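Local structure of amorpha-4,11-diene synthase (Artemisia annua, 4GAX) at residues 383-397 with 412-424. The protein probably cyclises farnesyl diphosphate to a sesquiterpene by metal-dependent ionisation, as class I terpene synthases do. Numbering follows the deposited sequence.
Sequences FVKDFVRNLMVEAQW and VAVITGGANLLTT
F383 lays one ring face against T424, whose CG2 stands 3.5 Å from the ring centroid and 4° off the normal, a centred CH-pi contact. N420 CB meets the ring edge 3.8 Å from F383 CD1. With an alanine here the T424 methyl is likely to lose its aromatic partner, and a gap would open beside N420. One turn earlier in the same helix, L421 divides its branches: CD1 packs on V384, while CD2 sits over the F387 ring, displaced toward the rim. F387 carries its ring across to 412-424 because CG lies opposite the backbone N, and the ring edge faces two carbonyls, those of I415 and T416, I415 O in the ring plane 3.4 Å from F387 CD1. I415 CD1 reaches the N390 amide, 3.3 Å from N390 ND2, and V412 enters as a knob among N390, V393, E394 and W397. T416 CG2 packs against E394 and N390, and T416 CB against L391 CD2.

The second shell fixes these groups. N390 ND2 donates to D386 O at 2.7 Å (N-H...O 162°), which should restrain amide rotation; D386 O also accepts the backbone N-H of N390. T416 OG1 bonds to V412 O. No direct hydrogen bond joins the segments, but a water donates to D386 OD2 and accepts from N420 ND2. R389 NH1 forms a salt bridge with D386 OD1 at 3.1 Å, using the anti lone pair of OD1, and R389 also pairs with E336 and E382.

G418, with positive phi, separates helix 407-416 from helix 419-429; the axis of 419-424 lies at 161° to that of 383-397, nearly antiparallel. This interruption probably corresponds to the G1/G2 break of class I terpene synthases. L391 and L421 also touch helix 299-322, L391 reaching D316, which opens the DDIYD sequence of the aspartate-rich motif; helix 436-443 packs on F383 and T424, and helix 447-461 on N420.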
# COMPACT_ATOMS: atom_id res chain seq x y z
N PHE A 383 17.03 -12.59 -4.09
CA PHE A 383 15.84 -12.05 -4.73
C PHE A 383 16.20 -10.89 -5.65
O PHE A 383 15.54 -10.66 -6.66
CB PHE A 383 14.83 -11.58 -3.68
CG PHE A 383 13.97 -12.69 -3.13
CD1 PHE A 383 12.74 -12.98 -3.70
CD2 PHE A 383 14.40 -13.44 -2.04
CE1 PHE A 383 11.94 -14.00 -3.20
CE2 PHE A 383 13.60 -14.45 -1.53
CZ PHE A 383 12.37 -14.73 -2.11
N VAL A 384 17.23 -10.14 -5.28
CA VAL A 384 17.67 -9.04 -6.12
C VAL A 384 18.29 -9.61 -7.39
O VAL A 384 17.98 -9.15 -8.50
CB VAL A 384 18.68 -8.16 -5.38
CG1 VAL A 384 19.02 -6.93 -6.24
CG2 VAL A 384 18.09 -7.71 -4.05
N LYS A 385 19.13 -10.63 -7.24
CA LYS A 385 19.73 -11.29 -8.40
C LYS A 385 18.65 -11.92 -9.26
O LYS A 385 18.74 -11.86 -10.49
CB LYS A 385 20.70 -12.37 -7.97
CG LYS A 385 21.96 -11.85 -7.31
CD LYS A 385 22.83 -13.02 -6.92
CE LYS A 385 24.14 -12.58 -6.32
NZ LYS A 385 24.92 -13.78 -5.95
N ASP A 386 17.64 -12.51 -8.63
CA ASP A 386 16.59 -13.19 -9.39
C ASP A 386 15.76 -12.19 -10.20
O ASP A 386 15.25 -12.51 -11.27
CB ASP A 386 15.67 -14.01 -8.49
CG ASP A 386 14.89 -15.04 -9.26
OD1 ASP A 386 15.53 -15.89 -9.90
OD2 ASP A 386 13.64 -15.00 -9.24
N PHE A 387 15.64 -10.97 -9.68
CA PHE A 387 14.96 -9.89 -10.38
C PHE A 387 15.69 -9.53 -11.68
O PHE A 387 15.08 -9.46 -12.75
CB PHE A 387 14.85 -8.66 -9.47
CG PHE A 387 14.36 -7.43 -10.18
CD1 PHE A 387 13.04 -7.30 -10.55
CD2 PHE A 387 15.23 -6.38 -10.45
CE1 PHE A 387 12.59 -6.17 -11.19
CE2 PHE A 387 14.79 -5.23 -11.10
CZ PHE A 387 13.47 -5.13 -11.47
N VAL A 388 17.01 -9.32 -11.59
CA VAL A 388 17.81 -8.97 -12.76
C VAL A 388 17.87 -10.14 -13.75
O VAL A 388 17.78 -9.94 -14.96
CB VAL A 388 19.23 -8.55 -12.35
CG1 VAL A 388 19.98 -8.00 -13.54
CG2 VAL A 388 19.14 -7.50 -11.24
N ARG A 389 18.03 -11.34 -13.21
CA ARG A 389 18.03 -12.58 -13.99
C ARG A 389 16.83 -12.63 -14.91
O ARG A 389 16.97 -12.89 -16.11
CB ARG A 389 17.88 -13.76 -13.03
CG ARG A 389 18.99 -14.75 -13.08
CD ARG A 389 18.79 -15.74 -11.96
NE ARG A 389 19.88 -15.68 -10.99
CZ ARG A 389 19.73 -15.89 -9.69
NH1 ARG A 389 18.52 -16.15 -9.19
NH2 ARG A 389 20.79 -15.83 -8.89
N ASN A 390 15.65 -12.39 -14.36
CA ASN A 390 14.43 -12.52 -15.14
C ASN A 390 14.24 -11.35 -16.11
O ASN A 390 13.59 -11.51 -17.15
CB ASN A 390 13.21 -12.75 -14.25
CG ASN A 390 13.18 -14.16 -13.68
OD1 ASN A 390 12.67 -15.09 -14.32
ND2 ASN A 390 13.74 -14.33 -12.49
N LEU A 391 14.82 -10.20 -15.79
CA LEU A 391 14.90 -9.13 -16.78
C LEU A 391 15.74 -9.62 -17.96
O LEU A 391 15.43 -9.30 -19.11
CB LEU A 391 15.50 -7.85 -16.19
CG LEU A 391 14.60 -7.01 -15.28
CD1 LEU A 391 15.35 -5.81 -14.71
CD2 LEU A 391 13.34 -6.54 -16.02
N MET A 392 16.77 -10.42 -17.69
CA MET A 392 17.64 -10.94 -18.75
C MET A 392 16.97 -12.09 -19.49
O MET A 392 17.28 -12.35 -20.66
CB MET A 392 18.98 -11.40 -18.20
CG MET A 392 20.01 -11.68 -19.29
SD MET A 392 20.36 -10.20 -20.26
CE MET A 392 20.42 -10.88 -21.92
N VAL A 393 16.05 -12.77 -18.81
CA VAL A 393 15.25 -13.81 -19.46
C VAL A 393 14.50 -13.21 -20.64
O VAL A 393 14.58 -13.73 -21.76
CB VAL A 393 14.24 -14.45 -18.48
CG1 VAL A 393 13.08 -15.11 -19.25
CG2 VAL A 393 14.94 -15.46 -17.58
N GLU A 394 13.79 -12.11 -20.39
CA GLU A 394 12.98 -11.50 -21.44
C GLU A 394 13.81 -10.77 -22.49
O GLU A 394 13.31 -10.49 -23.59
CB GLU A 394 11.90 -10.60 -20.84
CG GLU A 394 12.34 -9.71 -19.71
CD GLU A 394 11.17 -9.22 -18.88
OE1 GLU A 394 10.13 -9.91 -18.86
OE2 GLU A 394 11.28 -8.14 -18.25
N ALA A 395 15.07 -10.46 -22.18
CA ALA A 395 15.96 -9.88 -23.18
C ALA A 395 16.42 -10.97 -24.14
O ALA A 395 16.59 -10.73 -25.34
CB ALA A 395 17.15 -9.21 -22.51
N GLN A 396 16.62 -12.18 -23.61
CA GLN A 396 16.95 -13.34 -24.42
C GLN A 396 15.84 -13.61 -25.42
O GLN A 396 16.10 -14.03 -26.55
CB GLN A 396 17.15 -14.56 -23.52
CG GLN A 396 18.60 -14.93 -23.27
CD GLN A 396 19.25 -15.58 -24.47
OE1 GLN A 396 20.41 -15.32 -24.79
NE2 GLN A 396 18.50 -16.45 -25.15
N TRP A 397 14.61 -13.33 -25.00
CA TRP A 397 13.43 -13.58 -25.81
C TRP A 397 13.30 -12.66 -27.02
O TRP A 397 12.60 -12.98 -27.97
CB TRP A 397 12.17 -13.47 -24.95
CG TRP A 397 11.97 -14.62 -24.00
CD1 TRP A 397 12.65 -15.81 -24.01
CD2 TRP A 397 11.04 -14.68 -22.92
NE1 TRP A 397 12.19 -16.61 -22.98
CE2 TRP A 397 11.21 -15.94 -22.30
CE3 TRP A 397 10.09 -13.80 -22.40
CZ2 TRP A 397 10.45 -16.34 -21.20
CZ3 TRP A 397 9.34 -14.19 -21.31
CH2 TRP A 397 9.52 -15.45 -20.72
N VAL A 412 6.76 -14.77 -15.33
CA VAL A 412 8.02 -14.04 -15.26
C VAL A 412 7.80 -12.57 -14.87
O VAL A 412 8.73 -11.88 -14.45
CB VAL A 412 8.82 -14.14 -16.58
CG1 VAL A 412 8.45 -13.01 -17.52
CG2 VAL A 412 10.31 -14.13 -16.31
N ALA A 413 6.56 -12.11 -15.00
CA ALA A 413 6.20 -10.74 -14.63
C ALA A 413 5.88 -10.61 -13.15
O ALA A 413 5.70 -9.50 -12.64
CB ALA A 413 5.04 -10.25 -15.48
N VAL A 414 5.77 -11.74 -12.45
CA VAL A 414 5.63 -11.70 -11.00
C VAL A 414 6.96 -11.22 -10.44
O VAL A 414 7.02 -10.46 -9.47
CB VAL A 414 5.30 -13.08 -10.41
CG1 VAL A 414 5.48 -13.08 -8.89
CG2 VAL A 414 3.88 -13.49 -10.77
N ILE A 415 8.03 -11.67 -11.09
CA ILE A 415 9.38 -11.30 -10.71
C ILE A 415 9.75 -9.92 -11.25
O ILE A 415 10.08 -9.02 -10.48
CB ILE A 415 10.39 -12.35 -11.19
CG1 ILE A 415 10.11 -13.70 -10.50
CG2 ILE A 415 11.82 -11.89 -10.92
CD1 ILE A 415 10.76 -14.89 -11.19
N THR A 416 9.68 -9.74 -12.56
CA THR A 416 10.14 -8.49 -13.17
C THR A 416 9.28 -7.29 -12.81
O THR A 416 9.70 -6.14 -13.02
CB THR A 416 10.21 -8.58 -14.70
OG1 THR A 416 8.89 -8.75 -15.23
CG2 THR A 416 11.10 -9.74 -15.13
N GLY A 417 8.09 -7.54 -12.29
CA GLY A 417 7.21 -6.46 -11.87
C GLY A 417 7.55 -5.99 -10.46
O GLY A 417 6.98 -5.01 -9.97
N GLY A 418 8.47 -6.70 -9.81
CA GLY A 418 8.97 -6.29 -8.51
C GLY A 418 8.24 -6.81 -7.27
O GLY A 418 8.58 -6.41 -6.15
N ALA A 419 7.25 -7.67 -7.46
CA ALA A 419 6.42 -8.13 -6.32
C ALA A 419 7.27 -8.83 -5.27
O ALA A 419 7.17 -8.53 -4.08
CB ALA A 419 5.30 -9.04 -6.80
N ASN A 420 8.12 -9.76 -5.71
CA ASN A 420 9.03 -10.47 -4.82
C ASN A 420 10.09 -9.54 -4.23
O ASN A 420 10.40 -9.61 -3.03
CB ASN A 420 9.72 -11.63 -5.56
CG ASN A 420 8.74 -12.66 -6.09
OD1 ASN A 420 7.58 -12.72 -5.65
ND2 ASN A 420 9.20 -13.50 -7.02
N LEU A 421 10.64 -8.67 -5.07
CA LEU A 421 11.74 -7.81 -4.65
C LEU A 421 11.31 -6.78 -3.60
O LEU A 421 11.95 -6.64 -2.55
CB LEU A 421 12.38 -7.13 -5.87
CG LEU A 421 13.52 -6.14 -5.57
CD1 LEU A 421 14.62 -6.83 -4.79
CD2 LEU A 421 14.08 -5.57 -6.86
N LEU A 422 10.21 -6.08 -3.87
CA LEU A 422 9.68 -5.10 -2.92
C LEU A 422 9.33 -5.75 -1.59
O LEU A 422 9.56 -5.16 -0.54
CB LEU A 422 8.47 -4.37 -3.49
CG LEU A 422 8.75 -3.53 -4.75
CD1 LEU A 422 7.49 -2.79 -5.19
CD2 LEU A 422 9.91 -2.57 -4.53
N THR A 423 8.75 -6.95 -1.64
CA THR A 423 8.39 -7.66 -0.41
C THR A 423 9.63 -8.00 0.42
O THR A 423 9.71 -7.71 1.62
CB THR A 423 7.64 -8.98 -0.71
OG1 THR A 423 6.41 -8.70 -1.37
CG2 THR A 423 7.35 -9.74 0.59
N THR A 424 10.62 -8.60 -0.22
CA THR A 424 11.82 -8.97 0.51
C THR A 424 12.68 -7.75 0.87
O THR A 424 13.48 -7.82 1.81
CB THR A 424 12.64 -10.04 -0.23
OG1 THR A 424 12.98 -9.55 -1.54
CG2 THR A 424 11.81 -11.33 -0.37
O HOH W 1 12.23 -13.59 -7.40